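Local coordinates for protein beta-1,4-galactanase (Humicola insolens, PDB 1HJQ) that hydrolyses beta-1,4-galactosidic linkages in type I arabinogalactans as an endo-acting glycoside hydrolase of family 53, at residues A[268-273]-A[321-326]; A[221-226]-A[261-266]. All coordinates share one frame; numbering follows the deposited sequence.

Interaction 1: A[268-273]-A[321-326]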
ATOM      1  N   PHE A 268      -3.305 -14.515 -18.694  1.00 21.07           N
ATOM      2  CA  PHE A 268      -3.013 -14.799 -17.300  1.00 20.70           C
ATOM      3  C   PHE A 268      -1.740 -15.618 -17.352  1.00 20.69           C
ATOM      4  O   PHE A 268      -1.778 -16.837 -17.544  1.00 20.87           O
ATOM      5  CB  PHE A 268      -4.139 -15.597 -16.640  1.00 20.22           C
ATOM      6  CG  PHE A 268      -5.445 -14.866 -16.600  1.00 19.46           C
ATOM      7  CD1 PHE A 268      -5.490 -13.516 -16.243  1.00 18.89           C
ATOM      8  CD2 PHE A 268      -6.632 -15.513 -16.941  1.00 18.87           C
ATOM      9  CE1 PHE A 268      -6.692 -12.820 -16.229  1.00 18.83           C
ATOM     10  CE2 PHE A 268      -7.847 -14.826 -16.932  1.00 18.72           C
ATOM     11  CZ  PHE A 268      -7.876 -13.473 -16.575  1.00 19.06           C
ATOM     12  N   SER A 269      -0.613 -14.926 -17.215  1.00 19.79           N
ATOM     13  CA  SER A 269       0.694 -15.555 -17.267  1.00 19.71           C
ATOM     14  C   SER A 269       1.749 -14.532 -16.897  1.00 19.79           C
ATOM     15  O   SER A 269       1.463 -13.337 -16.791  1.00 20.68           O
ATOM     16  CB  SER A 269       0.981 -16.064 -18.678  1.00 20.17           C
ATOM     17  OG  SER A 269       1.141 -14.980 -19.584  1.00 21.24           O
ATOM     18  N   ALA A 270       2.972 -15.006 -16.706  1.00 18.81           N
ATOM     19  CA  ALA A 270       4.075 -14.129 -16.366  1.00 18.58           C
ATOM     20  C   ALA A 270       4.149 -13.002 -17.394  1.00 19.10           C
ATOM     21  O   ALA A 270       4.411 -11.848 -17.047  1.00 20.06           O
ATOM     22  CB  ALA A 270       5.369 -14.913 -16.354  1.00 18.23           C
ATOM     23  N   ALA A 271       3.916 -13.336 -18.659  1.00 18.55           N
ATOM     24  CA  ALA A 271       3.965 -12.338 -19.725  1.00 17.60           C
ATOM     25  C   ALA A 271       2.888 -11.291 -19.500  1.00 17.06           C
ATOM     26  O   ALA A 271       3.146 -10.096 -19.608  1.00 16.83           O
ATOM     27  CB  ALA A 271       3.774 -13.004 -21.077  1.00 17.10           C
ATOM     28  N   GLY A 272       1.684 -11.753 -19.172  1.00 16.98           N
ATOM     29  CA  GLY A 272       0.574 -10.852 -18.925  1.00 16.91           C
ATOM     30  C   GLY A 272       0.801  -9.936 -17.736  1.00 17.39           C
ATOM     31  O   GLY A 272       0.391  -8.775 -17.747  1.00 17.31           O
ATOM     32  N   GLN A 273       1.450 -10.450 -16.698  1.00 17.77           N
ATOM     33  CA  GLN A 273       1.722  -9.632 -15.528  1.00 18.15           C
ATOM     34  C   GLN A 273       2.628  -8.479 -15.936  1.00 18.99           C
ATOM     35  O   GLN A 273       2.393  -7.333 -15.557  1.00 19.91           O
ATOM     36  CB  GLN A 273       2.403 -10.454 -14.430  1.00 17.46           C
ATOM     37  CG  GLN A 273       1.526 -11.532 -13.806  1.00 17.29           C
ATOM     38  CD  GLN A 273       2.199 -12.212 -12.628  1.00 16.36           C
ATOM     39  OE1 GLN A 273       3.301 -12.736 -12.752  1.00 16.78           O
ATOM     40  NE2 GLN A 273       1.535 -12.207 -11.480  1.00 15.98           N
ATOM     41  N   GLN A 321      10.209 -19.833  -6.384  1.00 19.79           N
ATOM     42  CA  GLN A 321      11.166 -19.313  -7.357  1.00 19.95           C
ATOM     43  C   GLN A 321      10.603 -18.131  -8.131  1.00 19.00           C
ATOM     44  O   GLN A 321       9.529 -18.216  -8.726  1.00 18.58           O
ATOM     45  CB  GLN A 321      11.589 -20.417  -8.337  1.00 21.02           C
ATOM     46  CG  GLN A 321      12.459 -19.923  -9.492  1.00 23.15           C
ATOM     47  CD  GLN A 321      13.082 -21.062 -10.280  1.00 23.90           C
ATOM     48  OE1 GLN A 321      13.745 -21.932  -9.708  1.00 25.94           O
ATOM     49  NE2 GLN A 321      12.878 -21.060 -11.593  1.00 21.87           N
ATOM     50  N   ALA A 322      11.341 -17.029  -8.135  1.00 18.60           N
ATOM     51  CA  ALA A 322      10.890 -15.828  -8.827  1.00 18.26           C
ATOM     52  C   ALA A 322      10.578 -16.106 -10.281  1.00 18.34           C
ATOM     53  O   ALA A 322      11.309 -16.822 -10.967  1.00 19.98           O
ATOM     54  CB  ALA A 322      11.934 -14.733  -8.726  1.00 17.37           C
ATOM     55  N   LEU A 323       9.474 -15.534 -10.735  1.00 18.04           N
ATOM     56  CA  LEU A 323       9.023 -15.671 -12.106  1.00 17.83           C
ATOM     57  C   LEU A 323       9.711 -14.582 -12.934  1.00 18.82           C
ATOM     58  O   LEU A 323      10.182 -13.579 -12.392  1.00 17.59           O
ATOM     59  CB  LEU A 323       7.507 -15.497 -12.151  1.00 17.17           C
ATOM     60  CG  LEU A 323       6.603 -16.656 -12.578  1.00 16.71           C
ATOM     61  CD1 LEU A 323       7.162 -17.995 -12.114  1.00 15.50           C
ATOM     62  CD2 LEU A 323       5.206 -16.406 -12.014  1.00 15.33           C
ATOM     63  N   SER A 324       9.772 -14.782 -14.247  1.00 19.81           N
ATOM     64  CA  SER A 324      10.413 -13.818 -15.135  1.00 19.92           C
ATOM     65  C   SER A 324       9.826 -12.427 -14.985  1.00 20.08           C
ATOM     66  O   SER A 324      10.552 -11.436 -14.994  1.00 21.28           O
ATOM     67  CB  SER A 324      10.265 -14.264 -16.588  1.00 20.43           C
ATOM     68  OG  SER A 324       8.898 -14.359 -16.949  1.00 21.45           O
ATOM     69  N   SER A 325       8.506 -12.365 -14.853  1.00 20.01           N
ATOM     70  CA  SER A 325       7.776 -11.107 -14.723  1.00 19.50           C
ATOM     71  C   SER A 325       8.239 -10.185 -13.599  1.00 19.50           C
ATOM     72  O   SER A 325       7.994  -8.982 -13.638  1.00 19.34           O
ATOM     73  CB  SER A 325       6.287 -11.402 -14.555  1.00 19.71           C
ATOM     74  OG  SER A 325       6.070 -12.260 -13.450  1.00 18.95           O
ATOM     75  N   LEU A 326       8.907 -10.737 -12.596  1.00 20.17           N
ATOM     76  CA  LEU A 326       9.374  -9.923 -11.479  1.00 20.74           C
ATOM     77  C   LEU A 326      10.377  -8.857 -11.929  1.00 21.25           C
ATOM     78  O   LEU A 326      10.500  -7.804 -11.301  1.00 20.30           O
ATOM     79  CB  LEU A 326      10.033 -10.804 -10.415  1.00 21.02           C
ATOM     80  CG  LEU A 326       9.810 -10.503  -8.922  1.00 23.02           C
ATOM     81  CD1 LEU A 326      11.046 -10.960  -8.129  1.00 21.45           C
ATOM     82  CD2 LEU A 326       9.562  -9.016  -8.689  1.00 22.60           C
TER

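Interaction 2: A[221-226]-A[261-266]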
ATOM      1  N   ALA A 221     -12.621  -0.644 -13.667  1.00 16.88           N
ATOM      2  CA  ALA A 221     -11.238  -0.258 -13.393  1.00 17.67           C
ATOM      3  C   ALA A 221     -10.368  -0.157 -14.651  1.00 18.22           C
ATOM      4  O   ALA A 221      -9.317  -0.796 -14.745  1.00 18.62           O
ATOM      5  CB  ALA A 221     -10.618  -1.244 -12.409  1.00 17.12           C
ATOM      6  N   THR A 222     -10.799   0.655 -15.609  1.00 18.23           N
ATOM      7  CA  THR A 222     -10.052   0.829 -16.849  1.00 18.33           C
ATOM      8  C   THR A 222      -8.814   1.689 -16.627  1.00 19.22           C
ATOM      9  O   THR A 222      -8.798   2.572 -15.767  1.00 20.47           O
ATOM     10  CB  THR A 222     -10.915   1.503 -17.926  1.00 17.65           C
ATOM     11  OG1 THR A 222     -11.277   2.815 -17.491  1.00 17.43           O
ATOM     12  CG2 THR A 222     -12.183   0.703 -18.169  1.00 18.35           C
ATOM     13  N   LEU A 223      -7.771   1.427 -17.401  1.00 19.10           N
ATOM     14  CA  LEU A 223      -6.546   2.202 -17.288  1.00 19.23           C
ATOM     15  C   LEU A 223      -6.859   3.677 -17.527  1.00 19.71           C
ATOM     16  O   LEU A 223      -6.266   4.548 -16.899  1.00 21.04           O
ATOM     17  CB  LEU A 223      -5.524   1.710 -18.312  1.00 19.16           C
ATOM     18  CG  LEU A 223      -5.061   0.263 -18.121  1.00 20.78           C
ATOM     19  CD1 LEU A 223      -4.263  -0.188 -19.338  1.00 20.42           C
ATOM     20  CD2 LEU A 223      -4.215   0.158 -16.844  1.00 19.95           C
ATOM     21  N   ASP A 224      -7.791   3.951 -18.436  1.00 19.48           N
ATOM     22  CA  ASP A 224      -8.187   5.319 -18.758  1.00 19.99           C
ATOM     23  C   ASP A 224      -8.785   6.040 -17.557  1.00 20.47           C
ATOM     24  O   ASP A 224      -8.441   7.190 -17.285  1.00 21.12           O
ATOM     25  CB  ASP A 224      -9.204   5.326 -19.902  1.00 19.73           C
ATOM     26  CG  ASP A 224      -8.553   5.339 -21.274  1.00 19.80           C
ATOM     27  OD1 ASP A 224      -7.307   5.286 -21.368  1.00 20.03           O
ATOM     28  OD2 ASP A 224      -9.296   5.408 -22.273  1.00 20.79           O
ATOM     29  N   SER A 225      -9.695   5.370 -16.853  1.00 20.56           N
ATOM     30  CA  SER A 225     -10.331   5.952 -15.676  1.00 19.95           C
ATOM     31  C   SER A 225      -9.286   6.279 -14.618  1.00 20.29           C
ATOM     32  O   SER A 225      -9.337   7.335 -13.996  1.00 20.53           O
ATOM     33  CB  SER A 225     -11.366   4.994 -15.094  1.00 19.73           C
ATOM     34  OG  SER A 225     -12.468   4.849 -15.967  1.00 19.80           O
ATOM     35  N   LEU A 226      -8.344   5.366 -14.403  1.00 20.13           N
ATOM     36  CA  LEU A 226      -7.285   5.608 -13.431  1.00 20.79           C
ATOM     37  C   LEU A 226      -6.523   6.834 -13.925  1.00 20.94           C
ATOM     38  O   LEU A 226      -6.230   7.760 -13.167  1.00 20.78           O
ATOM     39  CB  LEU A 226      -6.340   4.403 -13.348  1.00 19.30           C
ATOM     40  CG  LEU A 226      -5.067   4.595 -12.519  1.00 18.95           C
ATOM     41  CD1 LEU A 226      -5.427   4.885 -11.071  1.00 18.18           C
ATOM     42  CD2 LEU A 226      -4.203   3.349 -12.610  1.00 19.40           C
ATOM     43  N   ALA A 261     -12.498  -4.070 -20.092  1.00 22.82           N
ATOM     44  CA  ALA A 261     -12.372  -4.311 -21.527  1.00 23.27           C
ATOM     45  C   ALA A 261     -10.986  -4.024 -22.098  1.00 23.44           C
ATOM     46  O   ALA A 261     -10.566  -4.666 -23.064  1.00 24.20           O
ATOM     47  CB  ALA A 261     -13.412  -3.496 -22.278  1.00 22.65           C
ATOM     48  N   ASP A 262     -10.275  -3.067 -21.512  1.00 23.48           N
ATOM     49  CA  ASP A 262      -8.950  -2.722 -22.005  1.00 24.55           C
ATOM     50  C   ASP A 262      -7.865  -3.753 -21.722  1.00 25.11           C
ATOM     51  O   ASP A 262      -6.788  -3.683 -22.308  1.00 25.77           O
ATOM     52  CB  ASP A 262      -8.499  -1.363 -21.462  1.00 24.95           C
ATOM     53  CG  ASP A 262      -8.586  -1.267 -19.944  1.00 26.71           C
ATOM     54  OD1 ASP A 262      -8.496  -2.309 -19.256  1.00 27.07           O
ATOM     55  OD2 ASP A 262      -8.726  -0.130 -19.437  1.00 27.65           O
ATOM     56  N   VAL A 263      -8.133  -4.704 -20.831  1.00 25.90           N
ATOM     57  CA  VAL A 263      -7.133  -5.718 -20.509  1.00 27.16           C
ATOM     58  C   VAL A 263      -7.584  -7.153 -20.758  1.00 28.42           C
ATOM     59  O   VAL A 263      -6.871  -8.094 -20.422  1.00 28.24           O
ATOM     60  CB  VAL A 263      -6.658  -5.602 -19.037  1.00 26.82           C
ATOM     61  CG1 VAL A 263      -6.027  -4.239 -18.798  1.00 25.62           C
ATOM     62  CG2 VAL A 263      -7.817  -5.836 -18.090  1.00 26.08           C
ATOM     63  N   ARG A 264      -8.759  -7.317 -21.359  1.00 30.33           N
ATOM     64  CA  ARG A 264      -9.299  -8.642 -21.648  1.00 32.39           C
ATOM     65  C   ARG A 264      -8.478  -9.382 -22.700  1.00 32.71           C
ATOM     66  O   ARG A 264      -8.774 -10.525 -23.043  1.00 33.46           O
ATOM     67  CB  ARG A 264     -10.752  -8.520 -22.106  1.00 33.64           C
ATOM     68  CG  ARG A 264     -11.649  -7.919 -21.039  1.00 36.24           C
ATOM     69  CD  ARG A 264     -13.074  -7.694 -21.519  1.00 38.00           C
ATOM     70  NE  ARG A 264     -13.868  -7.023 -20.491  1.00 39.40           N
ATOM     71  CZ  ARG A 264     -15.132  -6.640 -20.640  1.00 39.15           C
ATOM     72  NH1 ARG A 264     -15.762  -6.860 -21.788  1.00 39.73           N
ATOM     73  NH2 ARG A 264     -15.764  -6.032 -19.643  1.00 38.10           N
ATOM     74  N   ASN A 265      -7.443  -8.723 -23.204  1.00 32.83           N
ATOM     75  CA  ASN A 265      -6.562  -9.305 -24.211  1.00 32.63           C
ATOM     76  C   ASN A 265      -5.283  -9.775 -23.542  1.00 31.15           C
ATOM     77  O   ASN A 265      -4.538 -10.575 -24.101  1.00 31.99           O
ATOM     78  CB  ASN A 265      -6.221  -8.255 -25.263  1.00 34.76           C
ATOM     79  CG  ASN A 265      -5.768  -6.941 -24.640  1.00 36.51           C
ATOM     80  OD1 ASN A 265      -4.579  -6.593 -24.670  1.00 37.70           O
ATOM     81  ND2 ASN A 265      -6.717  -6.209 -24.056  1.00 36.13           N
ATOM     82  N   VAL A 266      -5.033  -9.257 -22.343  1.00 29.20           N
ATOM     83  CA  VAL A 266      -3.846  -9.602 -21.575  1.00 26.45           C
ATOM     84  C   VAL A 266      -4.026 -10.991 -20.978  1.00 24.80           C
ATOM     85  O   VAL A 266      -5.003 -11.261 -20.283  1.00 24.65           O
ATOM     86  CB  VAL A 266      -3.599  -8.576 -20.450  1.00 26.77           C
ATOM     87  CG1 VAL A 266      -2.342  -8.944 -19.669  1.00 26.14           C
ATOM     88  CG2 VAL A 266      -3.474  -7.174 -21.048  1.00 24.95           C
TER
HETATM   89  O   HOH W   1      -7.616  -2.036 -16.749  1.00 13.08           O

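Interaction 1: A[268-273]-A[321-326]
Gln273 and Ser325 join two parts of the (beta/alpha)8 barrel: the first turn of helix 270-286, which follows barrel strand 240-245, and the short 3-10 segment 324-326 in the loop that leads from the last barrel strand to helix 328-331. The polar part of the contact is one hydrogen bond, in which Ser325 OG donates to Gln273 OE1 at 2.9 Å. Gln273 CG stands anti to the carbonyl carbon (chi1 -67°) and the chain runs extended beyond it, carrying the amide across to Ser325. The hydroxyl approaches OE1 at a C=O...donor angle of 144°, tilted out of the carbonyl plane. The other end of the amide is held as well, since NE2 donates to the backbone O of both Trp248 and Thr314, and this fixes which way OE1 faces. An alanine in place of Gln273 removes the amide, and would probably leave Ser325 OG without its mate and free to turn, and the carbonyls of Trp248 and Thr314 without their shared donor.

Van der Waals packing centres on Ala270, whose CB points at the other segment and makes an apolar contact with Leu323 CG at 4.3 Å. Ser324 OG lies 3.6 Å from the same Ala270 CB. Gln273 CB adds a contact with Ser325 CB at 4.0 Å.

Local bonds shape both pieces. Ser269 is the N-cap of the helix, its side-chain OG accepting from Gly272 N at 3.3 Å, while Leu326 N bonds to Leu323 O. Where the helix meets the 3-10 segment, Ser325 CB sits 3.2 Å from Ala270 O, a carbonyl that also pairs with Thr274 OG1.

Interaction 2: A[221-226]-A[261-266]
Asp262 CG lies between its backbone N and carbonyl carbon (chi1 53°), which brings the carboxylate up against the backbone of Thr222 and Leu223, while Thr222 OG1 takes the equivalent place on its own residue and turns back over the start of helix 223-237. The two side chains cross at about a right angle. Leu223 N donates to Asp262 OD2 at 2.7 Å, meeting it on the syn side. The donor stands 26° out of the carboxylate plane. The bond is moderately bent, with an N-H...O angle of 149°. The same oxygen, Asp262 OD2, lies against Thr222, 3.1 Å from its CB.

Thr222 is the N-cap residue of this helix, which follows barrel strand 208-212 in the (beta/alpha)8 fold; segment 261-266 belongs to the loop between strand 240-245 and the next helix, 270-286. Thr222 OG1 accepts from Ser225 N at 3.1 Å, so two amides of the first turn are met by side-chain oxygens, one local and one from the neighbouring loop. A carboxylate here would be expected to interact favourably with the helix dipole, although Asp224 brings a like charge into the neighbourhood.

The second carboxylate oxygen is tied by water: one molecule donates to Asp262 OD1 at 2.7 Å and to Ala221 O at 2.9 Å, bridging the segments a second time. Beside the polar pair, Leu223 CD1 comes to 4.5 Å from Val263 CG1, and the leucine side chain also touches Ser279 of helix 270-286. On the loop side, a type I beta turn runs from Val263 to Val266, and Asn265 ND2 donates to Asp262 O from above the carbonyl plane.

How the interactions relate
Interactions 1 and 2 follow one another along the chain: both segments of interaction 2 precede those of interaction 1, and the centres of the two contacts are about 19 Å apart. A single residue separates segment 261-266 from segment 268-273, so one loop approaching helix 270-286 contributes to both. The two also touch directly, Val266 CG1 packing 3.3 Å from Gly272 O. Together they tie this loop and the start of its helix to a neighbour in each direction: helix 223-237 in interaction 2 and the loop before helix 328-331 in interaction 1. The centres of both contacts lie about 21 Å from the centre of the chain, away from the proton donor Glu135 and the nucleophile Glu245.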